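Local atomic coordinates of Abbfa_003403 (Acinetobacter baumannii, PDB entry 4ZXH), a protein that is a holo nonribosomal peptide synthetase that probably activates an amino acid, carries it on a phosphopantetheine arm and uses condensation and thioesterase domains to make and release its product. Residues His17-Glu22 / Ile82-Trp87; Thr984-Ile989 / Val1012-His1017. All coordinates share one frame; numbering follows the deposited sequence.

Contact 1 of 2, residues His17-Glu22 / Ile82-Trp87; sequences HAISSE and IEQLIW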
loop_
_atom_site.group_PDB
_atom_site.type_symbol
_atom_site.label_atom_id
_atom_site.label_comp_id
_atom_site.label_asym_id
_atom_site.label_seq_id
_atom_site.Cartn_x
_atom_site.Cartn_y
_atom_site.Cartn_z
ATOM N N HIS A 17 -26.464 -25.240 -10.977
ATOM C CA HIS A 17 -25.755 -25.826 -9.842
ATOM C C HIS A 17 -24.942 -24.809 -9.042
ATOM O O HIS A 17 -24.802 -23.644 -9.435
ATOM C CB HIS A 17 -24.847 -26.939 -10.335
ATOM C CG HIS A 17 -25.538 -27.897 -11.244
ATOM N ND1 HIS A 17 -26.356 -28.904 -10.777
ATOM C CD2 HIS A 17 -25.587 -27.967 -12.595
ATOM C CE1 HIS A 17 -26.853 -29.573 -11.803
ATOM N NE2 HIS A 17 -26.400 -29.026 -12.918
ATOM N N ALA A 18 -24.424 -25.260 -7.905
ATOM C CA ALA A 18 -23.516 -24.458 -7.112
ATOM C C ALA A 18 -22.112 -24.536 -7.701
ATOM O O ALA A 18 -21.820 -25.443 -8.479
ATOM C CB ALA A 18 -23.518 -24.931 -5.686
ATOM N N ILE A 19 -21.247 -23.586 -7.351
ATOM C CA ILE A 19 -19.823 -23.752 -7.633
ATOM C C ILE A 19 -19.204 -24.361 -6.385
ATOM O O ILE A 19 -19.810 -24.339 -5.307
ATOM C CB ILE A 19 -19.104 -22.432 -7.995
ATOM C CG1 ILE A 19 -19.163 -21.441 -6.840
ATOM C CG2 ILE A 19 -19.737 -21.774 -9.194
ATOM C CD1 ILE A 19 -18.201 -20.265 -7.017
ATOM N N SER A 20 -18.015 -24.929 -6.540
ATOM C CA SER A 20 -17.271 -25.503 -5.422
ATOM C C SER A 20 -16.472 -24.429 -4.716
ATOM O O SER A 20 -16.226 -23.367 -5.286
ATOM C CB SER A 20 -16.323 -26.577 -5.915
ATOM O OG SER A 20 -15.321 -25.973 -6.718
ATOM N N SER A 21 -16.027 -24.708 -3.499
ATOM C CA SER A 21 -15.123 -23.778 -2.815
ATOM C C SER A 21 -13.762 -23.615 -3.522
ATOM O O SER A 21 -13.123 -22.554 -3.421
ATOM C CB SER A 21 -14.912 -24.221 -1.374
ATOM O OG SER A 21 -16.098 -24.022 -0.614
ATOM N N GLU A 22 -13.330 -24.647 -4.251
ATOM C CA GLU A 22 -12.091 -24.565 -5.023
ATOM C C GLU A 22 -12.226 -23.613 -6.206
ATOM O O GLU A 22 -11.232 -23.143 -6.752
ATOM C CB GLU A 22 -11.680 -25.939 -5.530
ATOM C CG GLU A 22 -11.327 -26.938 -4.444
ATOM C CD GLU A 22 -12.542 -27.675 -3.927
ATOM O OE1 GLU A 22 -13.642 -27.091 -3.975
ATOM O OE2 GLU A 22 -12.408 -28.852 -3.526
ATOM N N ILE A 82 -23.203 -17.484 -6.205
ATOM C CA ILE A 82 -22.631 -17.806 -7.503
ATOM C C ILE A 82 -23.105 -19.171 -7.982
ATOM O O ILE A 82 -23.148 -20.128 -7.209
ATOM C CB ILE A 82 -21.106 -17.776 -7.428
ATOM C CG1 ILE A 82 -20.660 -16.461 -6.780
ATOM C CG2 ILE A 82 -20.477 -17.916 -8.816
ATOM C CD1 ILE A 82 -19.229 -16.477 -6.218
ATOM N N GLU A 83 -23.475 -19.259 -9.257
ATOM C CA GLU A 83 -23.973 -20.513 -9.833
ATOM C C GLU A 83 -23.107 -21.022 -10.996
ATOM O O GLU A 83 -22.338 -20.269 -11.587
ATOM C CB GLU A 83 -25.417 -20.333 -10.313
ATOM C CG GLU A 83 -26.480 -20.412 -9.223
ATOM C CD GLU A 83 -27.899 -20.256 -9.771
ATOM O OE1 GLU A 83 -28.072 -19.465 -10.725
ATOM O OE2 GLU A 83 -28.831 -20.938 -9.268
ATOM N N GLN A 84 -23.227 -22.311 -11.295
ATOM C CA GLN A 84 -22.768 -22.895 -12.563
ATOM C C GLN A 84 -23.981 -23.262 -13.388
ATOM O O GLN A 84 -24.856 -23.999 -12.920
ATOM C CB GLN A 84 -21.942 -24.163 -12.349
ATOM C CG GLN A 84 -20.556 -23.956 -11.851
ATOM C CD GLN A 84 -19.810 -25.262 -11.692
ATOM O OE1 GLN A 84 -18.795 -25.483 -12.341
ATOM N NE2 GLN A 84 -20.304 -26.132 -10.814
ATOM N N LEU A 85 -24.044 -22.777 -14.617
ATOM C CA LEU A 85 -25.114 -23.198 -15.511
ATOM C C LEU A 85 -24.556 -24.121 -16.605
ATOM O O LEU A 85 -23.540 -23.807 -17.235
ATOM C CB LEU A 85 -25.791 -21.985 -16.141
ATOM C CG LEU A 85 -26.281 -20.827 -15.270
ATOM C CD1 LEU A 85 -27.041 -19.826 -16.126
ATOM C CD2 LEU A 85 -27.140 -21.306 -14.098
ATOM N N ILE A 86 -25.208 -25.262 -16.821
ATOM C CA ILE A 86 -24.916 -26.082 -17.994
ATOM C C ILE A 86 -25.862 -25.720 -19.139
ATOM O O ILE A 86 -27.047 -26.023 -19.092
ATOM C CB ILE A 86 -25.032 -27.589 -17.700
ATOM C CG1 ILE A 86 -23.944 -28.045 -16.719
ATOM C CG2 ILE A 86 -24.884 -28.371 -18.985
ATOM C CD1 ILE A 86 -24.192 -29.416 -16.129
ATOM N N TRP A 87 -25.333 -25.047 -20.157
ATOM C CA TRP A 87 -26.103 -24.700 -21.346
ATOM C C TRP A 87 -26.247 -25.906 -22.265
ATOM O O TRP A 87 -25.330 -26.707 -22.369
ATOM C CB TRP A 87 -25.426 -23.556 -22.096
ATOM C CG TRP A 87 -25.376 -22.298 -21.319
ATOM C CD1 TRP A 87 -24.406 -21.912 -20.444
ATOM C CD2 TRP A 87 -26.347 -21.250 -21.333
ATOM N NE1 TRP A 87 -24.713 -20.678 -19.912
ATOM C CE2 TRP A 87 -25.903 -20.256 -20.441
ATOM C CE3 TRP A 87 -27.549 -21.052 -22.016
ATOM C CZ2 TRP A 87 -26.614 -19.082 -20.219
ATOM C CZ3 TRP A 87 -28.258 -19.889 -21.787
ATOM C CH2 TRP A 87 -27.788 -18.918 -20.896
#
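The side chain of Q84, which shares this contact with H17 and I19, can be followed atom by atom along the partner segment 17-22. CG stands anti to the carbonyl carbon (chi1 -75°) and the chain is extended beyond it (chi2 -179°), so the side chain reaches past H17 to the next residues. CB stays clear of the partner strand, with A18 O and H17 O its nearest atoms there, each 4.1 Å away. CG lies 3.5 Å from I19 CG2, the two side chains crossing obliquely. At the tip, NE2 donates to A18 O at 2.9 Å, a somewhat bent bond that meets this oxygen on a lone pair in the carbonyl plane, although the oxygen is tilted out of the plane of the Q84 amide. OE1 accepts from Q23 NE2, so both ends of the amide are held and its rotation is fixed.

The backbone under this chain is the antiparallel pairing of strands 13-18 and 81-87, an edge and the centre of a three-stranded sheet in the condensation domain. H17 and Q84 form a hydrogen-bonded pair: H17 N donates to Q84 O at 2.8 Å, in the carbonyl plane, whereas Q84 N reaches H17 O, also at 2.8 Å, from above the plane.

On the same face as Q84, the H17 ring has NE2 3.9 Å from I86 CD1; NE2 is hydrogen-bonded to S15 OG and ND1 to D185 OD2. Further along the segment, I19 holds CG1 in the crowded position between backbone N and carbonyl carbon (chi1 62°), and its CD1 meets I82 CG2 at 3.7 Å.

Contact 2 of 2, residues Thr984-Ile989 / Val1012-His1017; sequences TTFEQI and VKLVNH
Helices 977-990 and 1008-1022 belong to the helical carrier domain that bears the phosphopantetheine attachment site, and they pack roughly antiparallel, their local axes 11.0 Å apart with 142° between directions. L1014 buries the most surface. Its CG is anti to the backbone N (chi1 172°), and its two methyls divide between neighbouring residues of the other helix: CD1 lies against T985 CG2, while CD2 is 3.8 Å from F986 CE1, an oblique approach to the ring. The F986 ring also meets F1001 edge-to-face, and L1014 touches F1001 and L1031, so this side of the interface runs on into the domain core.

The same T985 methyl also meets H1017, the two side chains reaching toward each other tip to tip. T985 CG2, anti to the backbone N, stands 3.5 Å from H1017 ND1, and OG1 is turned to its own helix, where it bonds E981 O. I989 CD1 closes the far end loosely, 4.4 Å from K1013 CB, whose ammonium end leads away. With the threonine hydroxyl satisfied within its helix, the segments meet mainly through aliphatic and aromatic side chains, one methyl resting near an imidazole nitrogen, without a hydrogen bond or salt bridge between them.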
loop_
_atom_site.group_PDB
_atom_site.type_symbol
_atom_site.label_atom_id
_atom_site.label_comp_id
_atom_site.label_asym_id
_atom_site.label_seq_id
_atom_site.Cartn_x
_atom_site.Cartn_y
_atom_site.Cartn_z
ATOM N N THR A 984 -28.318 -0.781 7.176
ATOM C CA THR A 984 -29.241 -1.909 7.209
ATOM C C THR A 984 -28.729 -3.103 6.388
ATOM O O THR A 984 -28.862 -4.247 6.797
ATOM C CB THR A 984 -30.604 -1.494 6.708
ATOM O OG1 THR A 984 -31.141 -0.555 7.633
ATOM C CG2 THR A 984 -31.515 -2.664 6.683
ATOM N N THR A 985 -28.098 -2.839 5.252
ATOM C CA THR A 985 -27.618 -3.946 4.441
ATOM C C THR A 985 -26.402 -4.614 5.090
ATOM O O THR A 985 -26.353 -5.843 5.201
ATOM C CB THR A 985 -27.289 -3.510 3.021
ATOM O OG1 THR A 985 -28.484 -3.025 2.398
ATOM C CG2 THR A 985 -26.873 -4.677 2.249
ATOM N N PHE A 986 -25.445 -3.822 5.557
ATOM C CA PHE A 986 -24.340 -4.388 6.337
ATOM C C PHE A 986 -24.830 -5.219 7.515
ATOM O O PHE A 986 -24.329 -6.335 7.716
ATOM C CB PHE A 986 -23.419 -3.310 6.870
ATOM C CG PHE A 986 -22.382 -2.856 5.892
ATOM C CD1 PHE A 986 -22.694 -2.729 4.536
ATOM C CD2 PHE A 986 -21.102 -2.512 6.336
ATOM C CE1 PHE A 986 -21.736 -2.277 3.623
ATOM C CE2 PHE A 986 -20.143 -2.064 5.441
ATOM C CZ PHE A 986 -20.456 -1.933 4.080
ATOM N N GLU A 987 -25.791 -4.691 8.284
ATOM C CA GLU A 987 -26.277 -5.349 9.512
ATOM C C GLU A 987 -26.844 -6.715 9.184
ATOM O O GLU A 987 -26.529 -7.746 9.815
ATOM C CB GLU A 987 -27.368 -4.524 10.202
ATOM C CG GLU A 987 -26.833 -3.360 11.044
ATOM C CD GLU A 987 -27.944 -2.447 11.585
ATOM O OE1 GLU A 987 -29.161 -2.728 11.398
ATOM O OE2 GLU A 987 -27.582 -1.429 12.215
ATOM N N GLN A 988 -27.665 -6.702 8.136
ATOM C CA GLN A 988 -28.529 -7.824 7.811
ATOM C C GLN A 988 -27.663 -8.997 7.244
ATOM O O GLN A 988 -27.801 -10.167 7.629
ATOM C CB GLN A 988 -29.569 -7.474 6.780
ATOM C CG GLN A 988 -30.748 -6.993 7.317
ATOM C CD GLN A 988 -31.945 -7.789 6.914
ATOM O OE1 GLN A 988 -32.013 -8.551 5.912
ATOM N NE2 GLN A 988 -32.976 -7.470 7.580
ATOM N N ILE A 989 -26.688 -8.643 6.405
ATOM C CA ILE A 989 -25.805 -9.593 5.695
ATOM C C ILE A 989 -24.649 -10.164 6.587
ATOM O O ILE A 989 -24.209 -11.307 6.430
ATOM C CB ILE A 989 -25.220 -8.888 4.430
ATOM C CG1 ILE A 989 -24.607 -9.863 3.450
ATOM C CG2 ILE A 989 -24.143 -7.929 4.806
ATOM C CD1 ILE A 989 -25.622 -10.734 2.837
ATOM N N VAL A 1012 -19.579 -10.641 -2.549
ATOM C CA VAL A 1012 -20.275 -10.857 -3.813
ATOM C C VAL A 1012 -21.781 -10.754 -3.604
ATOM O O VAL A 1012 -22.477 -10.137 -4.398
ATOM C CB VAL A 1012 -19.935 -12.215 -4.439
ATOM C CG1 VAL A 1012 -20.946 -12.550 -5.498
ATOM C CG2 VAL A 1012 -18.520 -12.205 -5.028
ATOM N N LYS A 1013 -22.272 -11.331 -2.511
ATOM C CA LYS A 1013 -23.690 -11.267 -2.200
ATOM C C LYS A 1013 -24.106 -9.833 -1.942
ATOM O O LYS A 1013 -25.118 -9.370 -2.458
ATOM C CB LYS A 1013 -24.027 -12.143 -0.990
ATOM C CG LYS A 1013 -23.832 -13.650 -1.241
ATOM C CD LYS A 1013 -24.273 -14.473 -0.027
ATOM C CE LYS A 1013 -23.728 -15.909 -0.048
ATOM N NZ LYS A 1013 -24.339 -16.772 -1.086
ATOM N N LEU A 1014 -23.315 -9.128 -1.139
ATOM C CA LEU A 1014 -23.596 -7.739 -0.812
ATOM C C LEU A 1014 -23.748 -6.868 -2.061
ATOM O O LEU A 1014 -24.742 -6.165 -2.233
ATOM C CB LEU A 1014 -22.495 -7.185 0.080
ATOM C CG LEU A 1014 -22.567 -5.676 0.344
ATOM C CD1 LEU A 1014 -23.903 -5.339 0.900
ATOM C CD2 LEU A 1014 -21.529 -5.246 1.338
ATOM N N VAL A 1015 -22.754 -6.922 -2.933
ATOM C CA VAL A 1015 -22.743 -6.084 -4.113
ATOM C C VAL A 1015 -23.920 -6.377 -5.021
ATOM O O VAL A 1015 -24.514 -5.465 -5.600
ATOM C CB VAL A 1015 -21.443 -6.254 -4.886
ATOM C CG1 VAL A 1015 -21.606 -5.764 -6.315
ATOM C CG2 VAL A 1015 -20.316 -5.488 -4.174
ATOM N N ASN A 1016 -24.290 -7.643 -5.128
ATOM C CA ASN A 1016 -25.394 -7.993 -6.011
ATOM C C ASN A 1016 -26.725 -7.487 -5.461
ATOM O O ASN A 1016 -27.631 -7.140 -6.219
ATOM C CB ASN A 1016 -25.420 -9.501 -6.259
ATOM C CG ASN A 1016 -24.473 -9.916 -7.382
ATOM O OD1 ASN A 1016 -24.816 -9.805 -8.561
ATOM N ND2 ASN A 1016 -23.268 -10.363 -7.023
ATOM N N HIS A 1017 -26.823 -7.408 -4.141
ATOM C CA HIS A 1017 -27.977 -6.797 -3.500
ATOM C C HIS A 1017 -27.987 -5.280 -3.719
ATOM O O HIS A 1017 -29.007 -4.714 -4.103
ATOM C CB HIS A 1017 -27.995 -7.108 -2.010
ATOM C CG HIS A 1017 -29.150 -6.492 -1.294
ATOM N ND1 HIS A 1017 -29.015 -5.400 -0.462
ATOM C CD2 HIS A 1017 -30.468 -6.797 -1.309
ATOM C CE1 HIS A 1017 -30.200 -5.066 0.018
ATOM N NE2 HIS A 1017 -31.097 -5.896 -0.484
#

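Overall arrangement
Contact 1 lies in the condensation-domain range and contact 2 in the carrier-domain range; no helix or strand is common to them. Both are partly buried, but their chemistry differs: contact 1 combines backbone and amide hydrogen bonds with isoleucine packing, whereas contact 2 is mostly side-chain packing without hydrogen bonds across it. Their centres are 21 Å apart, yet they touch at one point, where I82 CG1 packs 4.1 Å from V1012 CG1. V1012 also touches W27 and Y28 of helix 21-32, which follows strand 13-18 in the chain. Bound phosphopantetheine lies about 10 Å from the I82 side chain and 12 Å from that of K1013, consistent with a carrier domain docked on the condensation domain.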